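Local coordinates for protein uncharacterized metal-dependent hydrolase (Pyrococcus furiosus, PDB 3ICJ) that is an uncharacterized amidohydrolase-family protein that binds two zinc ions and probably hydrolyses carbon-nitrogen bonds other than peptide bonds, at residues A[173-177]-A[178-182]; A[201-204]-A[205-209]. All coordinates share one frame; numbering follows the deposited sequence.

Interaction 1: A[173-177]-A[178-182]; sequences AVMNS and KMIDL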
loop_
_atom_site.group_PDB
_atom_site.type_symbol
_atom_site.label_atom_id
_atom_site.label_comp_id
_atom_site.label_asym_id
_atom_site.label_seq_id
_atom_site.Cartn_x
_atom_site.Cartn_y
_atom_site.Cartn_z
ATOM N N ALA A 173 -8.692 0.112 -22.218
ATOM C CA ALA A 173 -10.040 0.069 -21.657
ATOM C C ALA A 173 -11.099 0.335 -22.724
ATOM O O ALA A 173 -10.817 0.995 -23.713
ATOM C CB ALA A 173 -10.176 1.069 -20.519
ATOM N N VAL A 174 -12.297 -0.208 -22.530
ATOM C CA VAL A 174 -13.447 0.114 -23.381
ATOM C C VAL A 174 -14.505 0.832 -22.544
ATOM O O VAL A 174 -14.671 0.539 -21.351
ATOM C CB VAL A 174 -14.017 -1.144 -24.142
ATOM C CG1 VAL A 174 -14.676 -2.147 -23.178
ATOM C CG2 VAL A 174 -14.990 -0.737 -25.276
ATOM N N MET A 175 -15.199 1.787 -23.165
ATOM C CA MET A 175 -16.257 2.539 -22.488
ATOM C C MET A 175 -17.490 2.714 -23.391
ATOM O O MET A 175 -17.398 2.550 -24.615
ATOM C CB MET A 175 -15.716 3.890 -21.949
ATOM C CG MET A 175 -15.286 4.914 -23.016
ATOM S SD MET A 175 -14.347 6.326 -22.345
ATOM C CE MET A 175 -12.727 5.616 -22.271
ATOM N N ASN A 176 -18.647 3.013 -22.801
ATOM C CA ASN A 176 -19.807 3.355 -23.636
ATOM C C ASN A 176 -19.884 4.868 -23.893
ATOM O O ASN A 176 -18.990 5.614 -23.456
ATOM C CB ASN A 176 -21.116 2.763 -23.093
ATOM C CG ASN A 176 -21.534 3.355 -21.773
ATOM O OD1 ASN A 176 -20.882 4.262 -21.236
ATOM N ND2 ASN A 176 -22.635 2.844 -21.232
ATOM N N SER A 177 -20.928 5.301 -24.607
ATOM C CA SER A 177 -21.100 6.707 -25.001
ATOM C C SER A 177 -21.268 7.674 -23.837
ATOM O O SER A 177 -20.678 8.762 -23.854
ATOM C CB SER A 177 -22.268 6.869 -25.982
ATOM O OG SER A 177 -22.004 6.149 -27.175
ATOM N N LYS A 178 -22.046 7.264 -22.834
ATOM C CA LYS A 178 -22.263 8.054 -21.612
ATOM C C LYS A 178 -20.944 8.387 -20.919
ATOM O O LYS A 178 -20.706 9.534 -20.533
ATOM C CB LYS A 178 -23.189 7.316 -20.639
ATOM C CG LYS A 178 -24.664 7.497 -20.940
ATOM C CD LYS A 178 -25.510 7.038 -19.781
ATOM C CE LYS A 178 -26.882 7.706 -19.797
ATOM N NZ LYS A 178 -27.774 7.117 -20.826
ATOM N N MET A 179 -20.084 7.380 -20.800
ATOM C CA MET A 179 -18.765 7.546 -20.219
ATOM C C MET A 179 -17.877 8.458 -21.090
ATOM O O MET A 179 -17.189 9.328 -20.563
ATOM C CB MET A 179 -18.120 6.171 -19.996
ATOM C CG MET A 179 -16.885 6.170 -19.100
ATOM S SD MET A 179 -17.215 6.541 -17.355
ATOM C CE MET A 179 -15.939 7.749 -17.247
ATOM N N ILE A 180 -17.911 8.269 -22.411
ATOM C CA ILE A 180 -17.172 9.123 -23.362
ATOM C C ILE A 180 -17.563 10.602 -23.187
ATOM O O ILE A 180 -16.688 11.486 -23.161
ATOM C CB ILE A 180 -17.415 8.675 -24.848
ATOM C CG1 ILE A 180 -16.632 7.399 -25.150
ATOM C CG2 ILE A 180 -16.989 9.752 -25.845
ATOM C CD1 ILE A 180 -17.156 6.607 -26.317
ATOM N N ASP A 181 -18.869 10.844 -23.038
ATOM C CA ASP A 181 -19.434 12.192 -22.864
ATOM C C ASP A 181 -18.960 12.855 -21.568
ATOM O O ASP A 181 -18.760 14.075 -21.520
ATOM C CB ASP A 181 -20.975 12.153 -22.883
ATOM C CG ASP A 181 -21.563 11.854 -24.272
ATOM O OD1 ASP A 181 -20.827 11.879 -25.289
ATOM O OD2 ASP A 181 -22.791 11.615 -24.338
ATOM N N LEU A 182 -18.792 12.051 -20.520
ATOM C CA LEU A 182 -18.304 12.565 -19.241
ATOM C C LEU A 182 -16.818 12.924 -19.289
ATOM O O LEU A 182 -16.381 13.865 -18.619
ATOM C CB LEU A 182 -18.578 11.580 -18.099
ATOM C CG LEU A 182 -20.020 11.315 -17.646
ATOM C CD1 LEU A 182 -20.002 10.378 -16.441
ATOM C CD2 LEU A 182 -20.796 12.602 -17.316
#
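Asn-176 caps the N terminus of helix 177-183 where strand 172-175 runs into it, and its side chain crosses that of Met-179 at about a right angle. The evidence for the N-cap is the bond from Met-179 N to Asn-176 OD1, 3.2 Å long and nearly straight, with the donor tilted from the amide plane. It depends on Asn-176 CG sitting between the backbone N and the carbonyl carbon (chi1 67°), which turns the amide back over the first helical turn. The amide is gripped from outside as well: OD1 also accepts from Val-163 N, and ND2 donates to the carbonyls of Leu-156 and Arg-161, so its rotation is well fixed.

The backbone carbonyl of Asn-176 opens the helical bonding, taking Ile-180 N at 3.1 Å in its own plane. Ser-177 O follows with Asp-181 N at 2.9 Å, while Ser-177 OG turns outward to Arg-153 and Asp-157.

Apolar contact lies beside the cap. The side chains of Met-175 and Ile-180 also cross at about a right angle, Met-175 CG meeting Ile-180 CG1 at 3.5 Å, with SD next to the same carbon. Met-175 CB comes 3.8 Å from Met-179 CG; beyond that point the Met-179 chain leads away toward Pro-162, Phe-164 and helix 200-214. The last strand residue is thereby packed against the first turn of the helix it precedes. Ile-180 CD1 lies over the carbonyl of the capping residue, 3.5 Å from Asn-176 O.

Interaction 2: A[201-204]-A[205-209]; sequences RALE and ESRKI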
loop_
_atom_site.group_PDB
_atom_site.type_symbol
_atom_site.label_atom_id
_atom_site.label_comp_id
_atom_site.label_asym_id
_atom_site.label_seq_id
_atom_site.Cartn_x
_atom_site.Cartn_y
_atom_site.Cartn_z
ATOM N N ARG A 201 -1.502 6.718 -23.343
ATOM C CA ARG A 201 -1.642 8.034 -22.733
ATOM C C ARG A 201 -3.097 8.331 -22.386
ATOM O O ARG A 201 -3.399 8.825 -21.300
ATOM C CB ARG A 201 -1.093 9.116 -23.665
ATOM C CG ARG A 201 0.372 9.450 -23.433
ATOM C CD ARG A 201 1.128 8.257 -22.872
ATOM N NE ARG A 201 1.904 8.610 -21.687
ATOM C CZ ARG A 201 2.392 7.726 -20.822
ATOM N NH1 ARG A 201 2.184 6.429 -21.009
ATOM N NH2 ARG A 201 3.086 8.138 -19.771
ATOM N N ALA A 202 -3.995 8.023 -23.317
ATOM C CA ALA A 202 -5.372 8.482 -23.233
ATOM C C ALA A 202 -6.117 7.727 -22.161
ATOM O O ALA A 202 -7.038 8.233 -21.557
ATOM C CB ALA A 202 -6.058 8.337 -24.550
ATOM N N LEU A 203 -5.684 6.505 -21.927
ATOM C CA LEU A 203 -6.153 5.715 -20.787
ATOM C C LEU A 203 -5.689 6.302 -19.441
ATOM O O LEU A 203 -6.493 6.430 -18.518
ATOM C CB LEU A 203 -5.714 4.250 -20.912
ATOM C CG LEU A 203 -5.897 3.340 -19.688
ATOM C CD1 LEU A 203 -7.360 3.159 -19.297
ATOM C CD2 LEU A 203 -5.310 2.012 -19.977
ATOM N N GLU A 204 -4.403 6.634 -19.341
ATOM C CA GLU A 204 -3.850 7.357 -18.185
ATOM C C GLU A 204 -4.605 8.654 -17.888
ATOM O O GLU A 204 -4.960 8.910 -16.742
ATOM C CB GLU A 204 -2.370 7.674 -18.390
ATOM C CG GLU A 204 -1.418 6.520 -18.139
ATOM C CD GLU A 204 0.011 6.832 -18.586
ATOM O OE1 GLU A 204 0.427 8.013 -18.528
ATOM O OE2 GLU A 204 0.724 5.892 -19.003
ATOM N N GLU A 205 -4.846 9.458 -18.924
ATOM C CA GLU A 205 -5.653 10.687 -18.824
ATOM C C GLU A 205 -7.123 10.415 -18.438
ATOM O O GLU A 205 -7.692 11.153 -17.629
ATOM C CB GLU A 205 -5.547 11.505 -20.126
ATOM C CG GLU A 205 -6.605 12.598 -20.347
ATOM C CD GLU A 205 -6.276 13.953 -19.703
ATOM O OE1 GLU A 205 -6.774 14.975 -20.225
ATOM O OE2 GLU A 205 -5.537 14.017 -18.691
ATOM N N SER A 206 -7.715 9.359 -19.005
ATOM C CA SER A 206 -9.056 8.891 -18.611
ATOM C C SER A 206 -9.142 8.611 -17.115
ATOM O O SER A 206 -10.087 9.065 -16.470
ATOM C CB SER A 206 -9.476 7.621 -19.369
ATOM O OG SER A 206 -9.699 7.876 -20.743
ATOM N N ARG A 207 -8.165 7.878 -16.595
ATOM C CA ARG A 207 -8.059 7.568 -15.181
ATOM C C ARG A 207 -7.979 8.851 -14.367
ATOM O O ARG A 207 -8.654 8.993 -13.375
ATOM C CB ARG A 207 -6.795 6.761 -14.920
ATOM C CG ARG A 207 -6.885 5.277 -15.118
ATOM C CD ARG A 207 -5.703 4.624 -14.414
ATOM N NE ARG A 207 -5.334 3.303 -14.901
ATOM C CZ ARG A 207 -4.320 3.060 -15.724
ATOM N NH1 ARG A 207 -3.588 4.057 -16.204
ATOM N NH2 ARG A 207 -4.043 1.813 -16.089
ATOM N N LYS A 208 -7.125 9.769 -14.793
ATOM C CA LYS A 208 -6.898 11.033 -14.087
ATOM C C LYS A 208 -8.207 11.824 -13.987
ATOM O O LYS A 208 -8.550 12.310 -12.904
ATOM C CB LYS A 208 -5.805 11.850 -14.784
ATOM C CG LYS A 208 -5.506 13.218 -14.159
ATOM C CD LYS A 208 -4.665 14.090 -15.092
ATOM C CE LYS A 208 -3.219 14.161 -14.649
ATOM N NZ LYS A 208 -3.055 15.203 -13.597
ATOM N N ILE A 209 -8.940 11.914 -15.107
ATOM C CA ILE A 209 -10.214 12.640 -15.154
ATOM C C ILE A 209 -11.279 11.958 -14.278
ATOM O O ILE A 209 -12.008 12.624 -13.538
ATOM C CB ILE A 209 -10.724 12.860 -16.616
ATOM C CG1 ILE A 209 -9.790 13.818 -17.378
ATOM C CG2 ILE A 209 -12.125 13.446 -16.607
ATOM C CD1 ILE A 209 -9.941 13.772 -18.912
#
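Ser-206 folds its hydroxyl back one turn along helix 200-214 and donates from OG to Ala-202 O over 2.8 Å. With OG beside its own backbone N (chi1 -69°), the side chain can reach the carbonyl that its own N-H already uses: Ser-206 N binds Ala-202 O at 2.9 Å. The two donors approach from opposite faces of the carbonyl plane, the N-H from 37° out of it, so one oxygen is held twice and the hydroxyl is satisfied within the helix. Replacing this serine by an alanine removes OG, and Ala-202 O would probably keep just the backbone N-H of the two donors, with a small gap opened beside it. The flanking bonds are regular helical ones, such as Arg-207 N to Leu-203 O at 2.9 Å. Buried Leu-203 bounds this packed side, its CG 4.1 Å above one face of the Arg-207 guanidinium, toward the rim; NE of that group makes a weak hydrogen bond to Tyr-166 OH.

The other flank is looser. Glu-204 CG is in plane at the guanidinium edge, 3.8 Å from Arg-207 NH1. The Glu-204 carboxylate plane is 19° from that of the Arg-207 guanidinium, yet Glu-204 OE2 stays 5.5 Å from Arg-207 NH1; the salt bridge of Glu-204 is with Arg-201 instead. Glu-205 and Lys-208 lead away on the exposed side.

Inward, Leu-203 and Ser-206 pack on strand 163-167 through Phe-164 and on strand 172-175 through Ala-173 and Met-175, while Ser-206 and Ile-209 touch Leu-183 of helix 177-183.

How the interactions relate
Read from the N terminus, the two contacts come in series and neither nest nor cross. Interaction 1 links strand 172-175 directly to helix 177-183, closing a tight turn; the chain then passes through strands 191-192 and 197-199 into helix 200-214, where the contacts of interaction 2 each span about one helical turn and close no longer loop. Their centres are about 12 Å apart and they touch directly: Ala-173 CB lies 3.7 Å from Leu-203 CD1, and Met-175 CE lies 4.1 Å from Ser-206 OG. Helix 200-214 thus packs on the mixed sheet containing strands 163-167 and 172-175. Interaction 1 is away from the annotated metal sites, whereas the side chain of Arg-207 is about 13 Å from a zinc ion.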